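PDB 3VYL: L-ribulose 3-epimerase from Mesorhizobium loti, which catalyses the epimerization of ketoses at C3, efficiently interconverting L-ribulose and, probably, L-xylulose and accepting D-psicose and D-tagatose less well, probably with a manganese cofactor. Local coordinates for residues A[147-152]-A[181-186]; A[174-179]-A[199-204]; A[213-218]-A[271-276]. All coordinates share one frame; numbering follows the deposited sequence.

Contact 1: residues A[147-152]-A[181-186]. With MN (manganese (II) ion), chain I.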
ATOM      1  N   GLU A 147      12.112   1.476 -24.837  1.00 28.69           N
ATOM      2  CA  GLU A 147      11.697   0.717 -23.646  1.00 26.62           C
ATOM      3  C   GLU A 147      12.786   0.700 -22.607  1.00 26.47           C
ATOM      4  O   GLU A 147      13.957   0.426 -22.896  1.00 26.74           O
ATOM      5  CB  GLU A 147      11.180  -0.705 -23.915  1.00 26.17           C
ATOM      6  CG  GLU A 147      10.344  -1.236 -22.743  1.00 25.65           C
ATOM      7  CD  GLU A 147       9.693  -2.600 -22.956  1.00 25.22           C
ATOM      8  OE1 GLU A 147       9.793  -3.173 -24.054  1.00 26.44           O
ATOM      9  OE2 GLU A 147       9.064  -3.118 -22.010  1.00 24.36           O
ATOM     10  N   ILE A 148      12.367   1.040 -21.395  1.00 26.48           N
ATOM     11  CA  ILE A 148      13.208   1.052 -20.214  1.00 25.39           C
ATOM     12  C   ILE A 148      13.006  -0.285 -19.518  1.00 24.44           C
ATOM     13  O   ILE A 148      11.883  -0.642 -19.168  1.00 23.29           O
ATOM     14  CB  ILE A 148      12.776   2.189 -19.282  1.00 25.32           C
ATOM     15  CG1 ILE A 148      12.718   3.509 -20.057  1.00 26.14           C
ATOM     16  CG2 ILE A 148      13.694   2.276 -18.073  1.00 26.59           C
ATOM     17  CD1 ILE A 148      14.039   3.967 -20.661  1.00 26.85           C
ATOM     18  N   VAL A 149      14.093  -1.024 -19.331  1.00 23.86           N
ATOM     19  CA  VAL A 149      13.990  -2.402 -18.846  1.00 24.16           C
ATOM     20  C   VAL A 149      14.890  -2.681 -17.649  1.00 23.92           C
ATOM     21  O   VAL A 149      15.777  -1.881 -17.327  1.00 24.22           O
ATOM     22  CB  VAL A 149      14.233  -3.447 -19.973  1.00 23.87           C
ATOM     23  CG1 VAL A 149      13.175  -3.313 -21.060  1.00 24.09           C
ATOM     24  CG2 VAL A 149      15.621  -3.313 -20.563  1.00 22.53           C
ATOM     25  N   ASN A 150      14.660  -3.823 -17.004  1.00 22.68           N
ATOM     26  CA  ASN A 150      15.415  -4.183 -15.816  1.00 21.87           C
ATOM     27  C   ASN A 150      16.844  -4.602 -16.144  1.00 21.44           C
ATOM     28  O   ASN A 150      17.150  -4.975 -17.277  1.00 20.98           O
ATOM     29  CB  ASN A 150      14.671  -5.266 -15.025  1.00 21.86           C
ATOM     30  CG  ASN A 150      14.752  -6.630 -15.677  1.00 21.66           C
ATOM     31  OD1 ASN A 150      15.805  -7.276 -15.656  1.00 20.76           O
ATOM     32  ND2 ASN A 150      13.640  -7.081 -16.248  1.00 20.66           N
ATOM     33  N   ARG A 151      17.705  -4.537 -15.134  1.00 21.52           N
ATOM     34  CA  ARG A 151      19.132  -4.831 -15.259  1.00 20.96           C
ATOM     35  C   ARG A 151      19.477  -6.095 -16.046  1.00 21.51           C
ATOM     36  O   ARG A 151      20.497  -6.127 -16.722  1.00 21.50           O
ATOM     37  CB  ARG A 151      19.755  -4.920 -13.879  1.00 20.51           C
ATOM     38  CG  ARG A 151      19.082  -5.919 -12.961  1.00 20.35           C
ATOM     39  CD  ARG A 151      19.408  -5.612 -11.521  1.00 20.35           C
ATOM     40  NE  ARG A 151      18.893  -4.305 -11.108  1.00 19.95           N
ATOM     41  CZ  ARG A 151      19.062  -3.794  -9.894  1.00 19.84           C
ATOM     42  NH1 ARG A 151      19.741  -4.478  -8.966  1.00 19.74           N
ATOM     43  NH2 ARG A 151      18.554  -2.605  -9.604  1.00 19.01           N
ATOM     44  N   PHE A 152      18.633  -7.123 -15.934  1.00 22.05           N
ATOM     45  CA  PHE A 152      18.863  -8.419 -16.581  1.00 22.74           C
ATOM     46  C   PHE A 152      18.487  -8.465 -18.062  1.00 24.80           C
ATOM     47  O   PHE A 152      18.813  -9.438 -18.744  1.00 26.19           O
ATOM     48  CB  PHE A 152      18.125  -9.544 -15.839  1.00 21.76           C
ATOM     49  CG  PHE A 152      18.450  -9.623 -14.364  1.00 20.78           C
ATOM     50  CD1 PHE A 152      19.644 -10.203 -13.927  1.00 20.12           C
ATOM     51  CD2 PHE A 152      17.560  -9.137 -13.423  1.00 20.24           C
ATOM     52  CE1 PHE A 152      19.946 -10.283 -12.582  1.00 20.27           C
ATOM     53  CE2 PHE A 152      17.856  -9.207 -12.068  1.00 21.02           C
ATOM     54  CZ  PHE A 152      19.052  -9.776 -11.643  1.00 20.84           C
ATOM     55  N   THR A 181       5.586  -1.354 -16.350  1.00 24.09           N
ATOM     56  CA  THR A 181       5.387  -1.502 -14.917  1.00 23.35           C
ATOM     57  C   THR A 181       6.181  -2.667 -14.302  1.00 23.43           C
ATOM     58  O   THR A 181       6.777  -2.523 -13.231  1.00 23.53           O
ATOM     59  CB  THR A 181       3.903  -1.619 -14.577  1.00 23.83           C
ATOM     60  OG1 THR A 181       3.371  -2.794 -15.189  1.00 24.88           O
ATOM     61  CG2 THR A 181       3.135  -0.399 -15.082  1.00 23.82           C
ATOM     62  N   PHE A 182       6.223  -3.802 -14.999  1.00 23.26           N
ATOM     63  CA  PHE A 182       7.052  -4.942 -14.597  1.00 21.74           C
ATOM     64  C   PHE A 182       8.536  -4.560 -14.413  1.00 21.56           C
ATOM     65  O   PHE A 182       9.162  -4.940 -13.431  1.00 20.81           O
ATOM     66  CB  PHE A 182       6.897  -6.104 -15.587  1.00 21.36           C
ATOM     67  CG  PHE A 182       7.965  -7.159 -15.450  1.00 21.96           C
ATOM     68  CD1 PHE A 182       7.883  -8.120 -14.450  1.00 21.18           C
ATOM     69  CD2 PHE A 182       9.074  -7.165 -16.300  1.00 21.65           C
ATOM     70  CE1 PHE A 182       8.868  -9.070 -14.311  1.00 21.01           C
ATOM     71  CE2 PHE A 182      10.058  -8.116 -16.160  1.00 21.09           C
ATOM     72  CZ  PHE A 182       9.954  -9.070 -15.166  1.00 21.15           C
ATOM     73  N   HIS A 183       9.088  -3.802 -15.353  1.00 22.18           N
ATOM     74  CA  HIS A 183      10.473  -3.352 -15.243  1.00 23.11           C
ATOM     75  C   HIS A 183      10.665  -2.252 -14.224  1.00 23.74           C
ATOM     76  O   HIS A 183      11.675  -2.216 -13.503  1.00 22.85           O
ATOM     77  CB  HIS A 183      10.985  -2.922 -16.602  1.00 24.41           C
ATOM     78  CG  HIS A 183      11.015  -4.039 -17.608  1.00 26.12           C
ATOM     79  ND1 HIS A 183      11.873  -5.068 -17.517  1.00 28.14           N
ATOM     80  CD2 HIS A 183      10.248  -4.269 -18.739  1.00 26.80           C
ATOM     81  CE1 HIS A 183      11.663  -5.919 -18.539  1.00 27.85           C
ATOM     82  NE2 HIS A 183      10.666  -5.428 -19.283  1.00 28.34           N
ATOM     83  N   MET A 184       9.679  -1.357 -14.151  1.00 24.30           N
ATOM     84  CA  MET A 184       9.717  -0.208 -13.253  1.00 24.27           C
ATOM     85  C   MET A 184       9.744  -0.638 -11.797  1.00 23.32           C
ATOM     86  O   MET A 184      10.493  -0.076 -10.993  1.00 21.49           O
ATOM     87  CB  MET A 184       8.523   0.725 -13.504  1.00 24.95           C
ATOM     88  CG  MET A 184       8.686   1.616 -14.729  1.00 25.89           C
ATOM     89  SD  MET A 184       7.492   2.972 -14.814  1.00 27.51           S
ATOM     90  CE  MET A 184       6.012   2.081 -15.278  1.00 25.84           C
ATOM     91  N   ASN A 185       8.933  -1.644 -11.468  1.00 23.06           N
ATOM     92  CA  ASN A 185       8.832  -2.107 -10.091  1.00 22.40           C
ATOM     93  C   ASN A 185      10.156  -2.674  -9.575  1.00 22.37           C
ATOM     94  O   ASN A 185      10.407  -2.659  -8.375  1.00 22.79           O
ATOM     95  CB  ASN A 185       7.704  -3.117  -9.933  1.00 22.74           C
ATOM     96  CG  ASN A 185       7.111  -3.108  -8.536  1.00 23.95           C
ATOM     97  OD1 ASN A 185       6.507  -2.116  -8.121  1.00 25.29           O
ATOM     98  ND2 ASN A 185       7.269  -4.216  -7.802  1.00 22.86           N
ATOM     99  N   ILE A 186      11.008  -3.150 -10.478  1.00 22.03           N
ATOM    100  CA  ILE A 186      12.313  -3.650 -10.086  1.00 23.11           C
ATOM    101  C   ILE A 186      13.335  -2.511  -9.977  1.00 24.70           C
ATOM    102  O   ILE A 186      14.170  -2.498  -9.065  1.00 26.37           O
ATOM    103  CB  ILE A 186      12.835  -4.734 -11.055  1.00 23.15           C
ATOM    104  CG1 ILE A 186      11.924  -5.964 -11.049  1.00 22.76           C
ATOM    105  CG2 ILE A 186      14.261  -5.142 -10.701  1.00 22.81           C
ATOM    106  CD1 ILE A 186      12.363  -7.048 -12.007  1.00 22.26           C
TER
HETATM  107 MN    MN I1001       7.438  -4.446 -22.021  1.00 21.12          MN
HETATM  108  O   HOH W   1       9.000  -6.156 -22.524  1.00 31.83           O
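N150 and H183 bring the two backbones closest, CA to CA 5.0 Å, where the irregular loop 147-152 runs past helix 181-187. H183 directs its side chain at the loop and carries a neighbour over each face of its imidazole. V149 CG1 lies over the centre of one face, 3.8 Å from the ring centroid, a CH-pi contact for which a short, beta-branched valine is well shaped, and F182 CD2 lies over the opposite face. At the ring edge N150 ND2 donates to H183 ND1 (3.0 Å), close to the imidazole plane but tilted 30° from its own amide plane. N150 OD1 accepts from F152 N (2.8 Å), an Asx turn that steadies the donor. E147, its chain extended, puts OE2 2.1 Å from the manganese ion and 3.7 Å from H183 CD2, the carboxylate nearly perpendicular to the ring; D180, H206, E241 and a water also bind the metal. I148 packs on L177 and L179 of strand 175-180, while M184 touches V191 of helix 191-197. The loop and helix follow neighbouring strands of the TIM barrel, 143-147 and 175-180, so the contact lies at their C-terminal ends, where the metal site sits.

Contact 2: residues A[174-179]-A[199-204]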
ATOM      1  N   ASN A 174      11.660  13.064 -31.819  1.00 40.54           N
ATOM      2  CA  ASN A 174      10.850  11.911 -32.203  1.00 37.95           C
ATOM      3  C   ASN A 174      11.220  10.661 -31.394  1.00 36.96           C
ATOM      4  O   ASN A 174      10.844   9.532 -31.728  1.00 35.78           O
ATOM      5  CB  ASN A 174      10.908  11.656 -33.711  1.00 37.36           C
ATOM      6  CG  ASN A 174       9.734  10.825 -34.201  1.00 38.20           C
ATOM      7  OD1 ASN A 174       8.630  10.921 -33.661  1.00 39.88           O
ATOM      8  ND2 ASN A 174       9.969   9.991 -35.209  1.00 36.79           N
ATOM      9  N   ILE A 175      11.963  10.875 -30.317  1.00 36.81           N
ATOM     10  CA  ILE A 175      12.286   9.794 -29.401  1.00 38.26           C
ATOM     11  C   ILE A 175      11.613  10.018 -28.042  1.00 38.94           C
ATOM     12  O   ILE A 175      11.899  10.988 -27.335  1.00 38.20           O
ATOM     13  CB  ILE A 175      13.810   9.584 -29.272  1.00 37.51           C
ATOM     14  CG1 ILE A 175      14.400   9.169 -30.622  1.00 36.55           C
ATOM     15  CG2 ILE A 175      14.113   8.521 -28.223  1.00 36.96           C
ATOM     16  CD1 ILE A 175      15.909   9.226 -30.686  1.00 38.72           C
ATOM     17  N   PHE A 176      10.705   9.110 -27.702  1.00 39.39           N
ATOM     18  CA  PHE A 176       9.993   9.152 -26.430  1.00 39.98           C
ATOM     19  C   PHE A 176      10.316   7.940 -25.549  1.00 38.49           C
ATOM     20  O   PHE A 176      11.124   7.085 -25.922  1.00 38.81           O
ATOM     21  CB  PHE A 176       8.487   9.269 -26.675  1.00 41.52           C
ATOM     22  CG  PHE A 176       8.100  10.477 -27.474  1.00 46.71           C
ATOM     23  CD1 PHE A 176       8.142  11.753 -26.906  1.00 47.23           C
ATOM     24  CD2 PHE A 176       7.696  10.350 -28.805  1.00 49.03           C
ATOM     25  CE1 PHE A 176       7.787  12.870 -27.647  1.00 46.76           C
ATOM     26  CE2 PHE A 176       7.342  11.470 -29.548  1.00 47.76           C
ATOM     27  CZ  PHE A 176       7.388  12.727 -28.968  1.00 45.97           C
ATOM     28  N   LEU A 177       9.691   7.887 -24.374  1.00 36.89           N
ATOM     29  CA  LEU A 177       9.878   6.781 -23.436  1.00 34.55           C
ATOM     30  C   LEU A 177       8.785   5.735 -23.530  1.00 32.62           C
ATOM     31  O   LEU A 177       7.596   6.053 -23.692  1.00 31.88           O
ATOM     32  CB  LEU A 177       9.965   7.270 -21.990  1.00 33.16           C
ATOM     33  CG  LEU A 177      11.185   8.064 -21.553  1.00 33.13           C
ATOM     34  CD1 LEU A 177      10.950   8.537 -20.128  1.00 32.21           C
ATOM     35  CD2 LEU A 177      12.461   7.241 -21.667  1.00 32.40           C
ATOM     36  N   HIS A 178       9.219   4.484 -23.421  1.00 31.13           N
ATOM     37  CA  HIS A 178       8.338   3.347 -23.305  1.00 29.87           C
ATOM     38  C   HIS A 178       8.611   2.790 -21.944  1.00 29.78           C
ATOM     39  O   HIS A 178       9.677   2.227 -21.681  1.00 30.56           O
ATOM     40  CB  HIS A 178       8.629   2.353 -24.428  1.00 29.92           C
ATOM     41  CG  HIS A 178       7.822   1.069 -24.356  1.00 30.83           C
ATOM     42  ND1 HIS A 178       8.091   0.004 -25.140  1.00 29.83           N
ATOM     43  CD2 HIS A 178       6.757   0.695 -23.544  1.00 30.85           C
ATOM     44  CE1 HIS A 178       7.236  -0.989 -24.858  1.00 29.20           C
ATOM     45  NE2 HIS A 178       6.424  -0.574 -23.879  1.00 30.61           N
ATOM     46  N   LEU A 179       7.659   3.002 -21.045  1.00 28.51           N
ATOM     47  CA  LEU A 179       7.747   2.510 -19.674  1.00 26.55           C
ATOM     48  C   LEU A 179       6.967   1.194 -19.484  1.00 27.28           C
ATOM     49  O   LEU A 179       5.909   0.977 -20.105  1.00 28.08           O
ATOM     50  CB  LEU A 179       7.238   3.588 -18.714  1.00 24.54           C
ATOM     51  CG  LEU A 179       7.967   4.935 -18.707  1.00 23.20           C
ATOM     52  CD1 LEU A 179       7.355   5.838 -17.652  1.00 22.42           C
ATOM     53  CD2 LEU A 179       9.463   4.798 -18.464  1.00 22.00           C
ATOM     54  N   ALA A 199       6.828  13.056 -17.213  1.00 40.25           N
ATOM     55  CA  ALA A 199       5.706  13.753 -17.855  1.00 39.31           C
ATOM     56  C   ALA A 199       6.065  14.397 -19.189  1.00 41.41           C
ATOM     57  O   ALA A 199       7.094  15.079 -19.308  1.00 42.58           O
ATOM     58  CB  ALA A 199       5.136  14.797 -16.915  1.00 37.42           C
ATOM     59  N   GLY A 200       5.219  14.160 -20.189  1.00 42.00           N
ATOM     60  CA  GLY A 200       5.420  14.689 -21.539  1.00 42.58           C
ATOM     61  C   GLY A 200       6.614  14.118 -22.292  1.00 43.48           C
ATOM     62  O   GLY A 200       7.059  14.676 -23.298  1.00 46.26           O
ATOM     63  N   LYS A 201       7.153  13.016 -21.799  1.00 41.20           N
ATOM     64  CA  LYS A 201       8.179  12.299 -22.531  1.00 39.30           C
ATOM     65  C   LYS A 201       7.823  10.814 -22.626  1.00 37.05           C
ATOM     66  O   LYS A 201       8.630  10.004 -23.059  1.00 35.91           O
ATOM     67  CB  LYS A 201       9.563  12.529 -21.905  1.00 40.59           C
ATOM     68  CG  LYS A 201      10.323  13.744 -22.441  1.00 40.94           C
ATOM     69  CD  LYS A 201      10.744  13.546 -23.899  1.00 41.73           C
ATOM     70  CE  LYS A 201      11.963  14.373 -24.284  1.00 41.10           C
ATOM     71  NZ  LYS A 201      11.634  15.728 -24.804  1.00 41.71           N
ATOM     72  N   ILE A 202       6.598  10.474 -22.227  1.00 34.80           N
ATOM     73  CA  ILE A 202       6.128   9.100 -22.287  1.00 32.52           C
ATOM     74  C   ILE A 202       5.324   8.849 -23.554  1.00 32.09           C
ATOM     75  O   ILE A 202       4.243   9.410 -23.731  1.00 32.32           O
ATOM     76  CB  ILE A 202       5.261   8.710 -21.068  1.00 30.22           C
ATOM     77  CG1 ILE A 202       5.959   9.066 -19.754  1.00 29.83           C
ATOM     78  CG2 ILE A 202       4.954   7.219 -21.110  1.00 29.89           C
ATOM     79  CD1 ILE A 202       5.054   9.008 -18.537  1.00 28.65           C
ATOM     80  N   GLY A 203       5.839   7.967 -24.404  1.00 31.65           N
ATOM     81  CA  GLY A 203       5.179   7.616 -25.655  1.00 31.41           C
ATOM     82  C   GLY A 203       4.341   6.354 -25.628  1.00 31.94           C
ATOM     83  O   GLY A 203       3.439   6.183 -26.455  1.00 31.79           O
ATOM     84  N   TYR A 204       4.622   5.461 -24.685  1.00 31.15           N
ATOM     85  CA  TYR A 204       3.917   4.179 -24.639  1.00 30.36           C
ATOM     86  C   TYR A 204       4.081   3.517 -23.267  1.00 30.88           C
ATOM     87  O   TYR A 204       5.099   3.720 -22.586  1.00 31.64           O
ATOM     88  CB  TYR A 204       4.457   3.282 -25.761  1.00 29.66           C
ATOM     89  CG  TYR A 204       3.619   2.088 -26.159  1.00 29.00           C
ATOM     90  CD1 TYR A 204       4.212   0.834 -26.306  1.00 29.17           C
ATOM     91  CD2 TYR A 204       2.248   2.207 -26.420  1.00 28.53           C
ATOM     92  CE1 TYR A 204       3.473  -0.273 -26.688  1.00 29.17           C
ATOM     93  CE2 TYR A 204       1.497   1.104 -26.793  1.00 29.43           C
ATOM     94  CZ  TYR A 204       2.117  -0.136 -26.930  1.00 30.27           C
ATOM     95  OH  TYR A 204       1.392  -1.256 -27.295  1.00 30.23           O
TER
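L177 pairs with I202, and H178 with Y204, in parallel fashion between strands 175-179 and 202-204, whose short axes approach to 4.3 Å at 63°; the register slips by one residue between the two pairs, a beta bulge. L177 N donates to K201 O (2.7 Å), and L177 O then accepts twice, from G203 N (2.7 Å) and Y204 N (3.2 Å), both in its carbonyl plane, before L179 N returns to Y204 O (3.1 Å). Glycine suits position 203, since a CB there would run into F176 CB. On one face of the sheet L179 CD1 meets I202 CD1 at 4.0 Å, branched aliphatic chains crossing at about a right angle. On the other face H178 and Y204 lie side by side, pointing the same way. H178 CG is anti to the backbone N (chi1 176°), which sets the imidazole beside the phenol: Y204 CD1 stands over its face, 3.6 Å from H178 NE2, with the ring planes oblique at 53°. The phenol OH binds E36 and S239, and the imidazole also forms an edge-to-face pair with H206, a manganese ligand. An alanine in place of H178 would probably open a gap between Y204 and H206, leaving the metal-binding imidazole freer to shift. The chemistry thus divides by face: leucine and isoleucine form the apolar outer side of the sheet, with L177 against L164 of helix 160-170, whereas H178 and Y204 face the barrel interior, and H178, packed on the ligands E147 and H206, is placed as a second-shell residue.

Contact 3: residues A[213-218]-A[271-276]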
ATOM      1  N   GLY A 213       2.213 -12.309 -14.561  1.00 22.35           N
ATOM      2  CA  GLY A 213       0.979 -13.082 -14.710  1.00 22.37           C
ATOM      3  C   GLY A 213      -0.268 -12.218 -14.724  1.00 21.87           C
ATOM      4  O   GLY A 213      -0.256 -11.110 -15.267  1.00 20.57           O
ATOM      5  N   PHE A 214      -1.347 -12.726 -14.130  1.00 21.83           N
ATOM      6  CA  PHE A 214      -2.575 -11.951 -13.988  1.00 23.12           C
ATOM      7  C   PHE A 214      -2.298 -10.637 -13.247  1.00 23.67           C
ATOM      8  O   PHE A 214      -1.566 -10.602 -12.241  1.00 23.93           O
ATOM      9  CB  PHE A 214      -3.623 -12.721 -13.181  1.00 24.47           C
ATOM     10  CG  PHE A 214      -4.494 -13.649 -13.986  1.00 25.65           C
ATOM     11  CD1 PHE A 214      -4.136 -14.985 -14.178  1.00 26.61           C
ATOM     12  CD2 PHE A 214      -5.712 -13.217 -14.489  1.00 26.17           C
ATOM     13  CE1 PHE A 214      -4.966 -15.854 -14.887  1.00 26.68           C
ATOM     14  CE2 PHE A 214      -6.546 -14.083 -15.199  1.00 26.36           C
ATOM     15  CZ  PHE A 214      -6.176 -15.402 -15.395  1.00 25.92           C
ATOM     16  N   LEU A 215      -2.906  -9.564 -13.745  1.00 23.40           N
ATOM     17  CA  LEU A 215      -2.925  -8.275 -13.070  1.00 22.07           C
ATOM     18  C   LEU A 215      -3.601  -8.365 -11.711  1.00 21.85           C
ATOM     19  O   LEU A 215      -4.623  -9.021 -11.573  1.00 20.90           O
ATOM     20  CB  LEU A 215      -3.641  -7.268 -13.952  1.00 22.28           C
ATOM     21  CG  LEU A 215      -2.818  -6.404 -14.921  1.00 22.51           C
ATOM     22  CD1 LEU A 215      -1.458  -6.978 -15.314  1.00 21.72           C
ATOM     23  CD2 LEU A 215      -3.673  -6.060 -16.135  1.00 22.39           C
ATOM     24  N   GLY A 216      -2.993  -7.728 -10.704  1.00 23.04           N
ATOM     25  CA  GLY A 216      -3.522  -7.676  -9.330  1.00 21.89           C
ATOM     26  C   GLY A 216      -3.169  -8.907  -8.539  1.00 21.89           C
ATOM     27  O   GLY A 216      -3.575  -9.088  -7.406  1.00 23.70           O
ATOM     28  N   THR A 217      -2.378  -9.758  -9.146  1.00 22.29           N
ATOM     29  CA  THR A 217      -2.085 -11.068  -8.597  1.00 22.03           C
ATOM     30  C   THR A 217      -0.634 -11.088  -8.060  1.00 21.47           C
ATOM     31  O   THR A 217      -0.108 -12.116  -7.633  1.00 20.32           O
ATOM     32  CB  THR A 217      -2.423 -12.104  -9.699  1.00 21.80           C
ATOM     33  OG1 THR A 217      -3.592 -12.823  -9.311  1.00 23.68           O
ATOM     34  CG2 THR A 217      -1.332 -13.049  -9.969  1.00 21.03           C
ATOM     35  N   GLY A 218      -0.013  -9.910  -8.073  1.00 21.16           N
ATOM     36  CA  GLY A 218       1.382  -9.752  -7.699  1.00 21.34           C
ATOM     37  C   GLY A 218       1.567  -8.623  -6.715  1.00 20.86           C
ATOM     38  O   GLY A 218       0.667  -8.322  -5.938  1.00 21.81           O
ATOM     39  N   LYS A 271      -9.586 -10.821 -20.881  1.00 31.93           N
ATOM     40  CA  LYS A 271     -10.816 -10.191 -20.401  1.00 32.08           C
ATOM     41  C   LYS A 271     -10.604  -9.566 -19.022  1.00 32.02           C
ATOM     42  O   LYS A 271     -11.046  -8.437 -18.769  1.00 33.02           O
ATOM     43  CB  LYS A 271     -11.969 -11.198 -20.322  1.00 33.42           C
ATOM     44  CG  LYS A 271     -12.605 -11.591 -21.650  1.00 34.57           C
ATOM     45  CD  LYS A 271     -13.890 -12.380 -21.408  1.00 35.72           C
ATOM     46  CE  LYS A 271     -14.423 -13.033 -22.678  1.00 38.07           C
ATOM     47  NZ  LYS A 271     -14.853 -12.066 -23.725  1.00 38.20           N
ATOM     48  N   HIS A 272      -9.928 -10.300 -18.138  1.00 29.82           N
ATOM     49  CA  HIS A 272      -9.617  -9.810 -16.789  1.00 27.93           C
ATOM     50  C   HIS A 272      -8.725  -8.597 -16.830  1.00 27.67           C
ATOM     51  O   HIS A 272      -8.958  -7.611 -16.128  1.00 27.80           O
ATOM     52  CB  HIS A 272      -8.962 -10.901 -15.963  1.00 25.89           C
ATOM     53  CG  HIS A 272      -8.519 -10.448 -14.598  1.00 26.15           C
ATOM     54  ND1 HIS A 272      -7.329  -9.843 -14.383  1.00 25.86           N
ATOM     55  CD2 HIS A 272      -9.142 -10.539 -13.359  1.00 24.24           C
ATOM     56  CE1 HIS A 272      -7.205  -9.573 -13.075  1.00 24.28           C
ATOM     57  NE2 HIS A 272      -8.312 -10.000 -12.452  1.00 23.60           N
ATOM     58  N   ALA A 273      -7.696  -8.654 -17.661  1.00 26.55           N
ATOM     59  CA  ALA A 273      -6.779  -7.542 -17.783  1.00 26.66           C
ATOM     60  C   ALA A 273      -7.511  -6.329 -18.332  1.00 27.65           C
ATOM     61  O   ALA A 273      -7.198  -5.195 -17.964  1.00 28.94           O
ATOM     62  CB  ALA A 273      -5.606  -7.911 -18.670  1.00 24.97           C
ATOM     63  N   ARG A 274      -8.492  -6.576 -19.199  1.00 28.86           N
ATOM     64  CA  ARG A 274      -9.283  -5.501 -19.798  1.00 28.51           C
ATOM     65  C   ARG A 274     -10.132  -4.781 -18.745  1.00 28.16           C
ATOM     66  O   ARG A 274     -10.178  -3.549 -18.727  1.00 28.00           O
ATOM     67  CB  ARG A 274     -10.177  -6.029 -20.927  1.00 28.36           C
ATOM     68  CG  ARG A 274     -10.812  -4.934 -21.778  1.00 29.17           C
ATOM     69  CD  ARG A 274      -9.754  -3.986 -22.325  1.00 30.25           C
ATOM     70  NE  ARG A 274     -10.297  -2.739 -22.868  1.00 32.36           N
ATOM     71  CZ  ARG A 274     -10.798  -1.737 -22.142  1.00 32.82           C
ATOM     72  NH1 ARG A 274     -10.865  -1.827 -20.815  1.00 32.63           N
ATOM     73  NH2 ARG A 274     -11.252  -0.647 -22.750  1.00 31.23           N
ATOM     74  N   ALA A 275     -10.791  -5.553 -17.880  1.00 26.64           N
ATOM     75  CA  ALA A 275     -11.622  -4.988 -16.833  1.00 27.06           C
ATOM     76  C   ALA A 275     -10.759  -4.243 -15.812  1.00 28.81           C
ATOM     77  O   ALA A 275     -11.138  -3.162 -15.338  1.00 28.47           O
ATOM     78  CB  ALA A 275     -12.438  -6.074 -16.151  1.00 25.52           C
ATOM     79  N   PHE A 276      -9.597  -4.825 -15.497  1.00 28.53           N
ATOM     80  CA  PHE A 276      -8.705  -4.296 -14.474  1.00 28.62           C
ATOM     81  C   PHE A 276      -8.156  -2.943 -14.912  1.00 29.70           C
ATOM     82  O   PHE A 276      -8.202  -1.971 -14.156  1.00 30.51           O
ATOM     83  CB  PHE A 276      -7.572  -5.289 -14.203  1.00 28.24           C
ATOM     84  CG  PHE A 276      -6.683  -4.929 -13.036  1.00 27.38           C
ATOM     85  CD1 PHE A 276      -5.640  -4.021 -13.183  1.00 26.36           C
ATOM     86  CD2 PHE A 276      -6.853  -5.555 -11.796  1.00 27.22           C
ATOM     87  CE1 PHE A 276      -4.805  -3.725 -12.113  1.00 27.04           C
ATOM     88  CE2 PHE A 276      -6.027  -5.250 -10.719  1.00 25.99           C
ATOM     89  CZ  PHE A 276      -5.001  -4.336 -10.881  1.00 26.76           C
TER
HETATM   90  O   HOH W   2      -4.899  -9.898 -15.728  1.00 27.64           O
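F214 turns the edge of its ring to one face of the H272 imidazole, a T-shaped (edge-to-face) pair with centroids 5.4 Å apart and planes at 81°. F214 CD2 makes the touch, 3.7 Å from H272 ND1, while L215 O lies at the imidazole edge. The F276 ring takes L215 CB over one face, 4.0 Å from its centroid (CH-pi); G216 CA approaches obliquely, 3.8 Å from F276 CE2. Both rings of helix 266-292, the last of the chain, reach the loop between strand 202-207 and helix 222-231 because their CG atoms are anti to the backbone N (chi1 176° for H272, -173° for F276). L215 lies over F276, its CD2 3.7 Å from A273 CB, where the small alanine leaves room. G216, in a type II turn from F214 to T217, has positive phi, and a CB there would strike F276, two reasons for glycine. A water joins L215 N (2.8 Å) to H272 ND1 (2.8 Å), while H272 NE2 bonds to T283 of the third subunit. The chemistry is mainly aromatic and aliphatic packing with one polar element, the histidine: one ring nitrogen ties helix to loop through water, the other to a neighbouring subunit.

How the contacts relate
Contacts 1 and 2 adjoin along the TIM barrel, centres about 15 Å apart: strand 175-180 leads straight into helix 181-187, and I148 N probably hydrogen-bonds to H178 O (3.0 Å). Both reach the manganese site, contact 1 by supplying the ligand E147, contact 2 by setting the H178 side chain about 4 Å from the ion, packed against E147. Contact 3 stands apart, its centre about 19 Å from that of contact 1 and 24 Å from that of contact 2; its L215 side chain is still about 11 Å from the metal. Contacts 1 and 3 both touch the second subunit, and contact 3 also meets the third, whereas contact 2 touches no other chain.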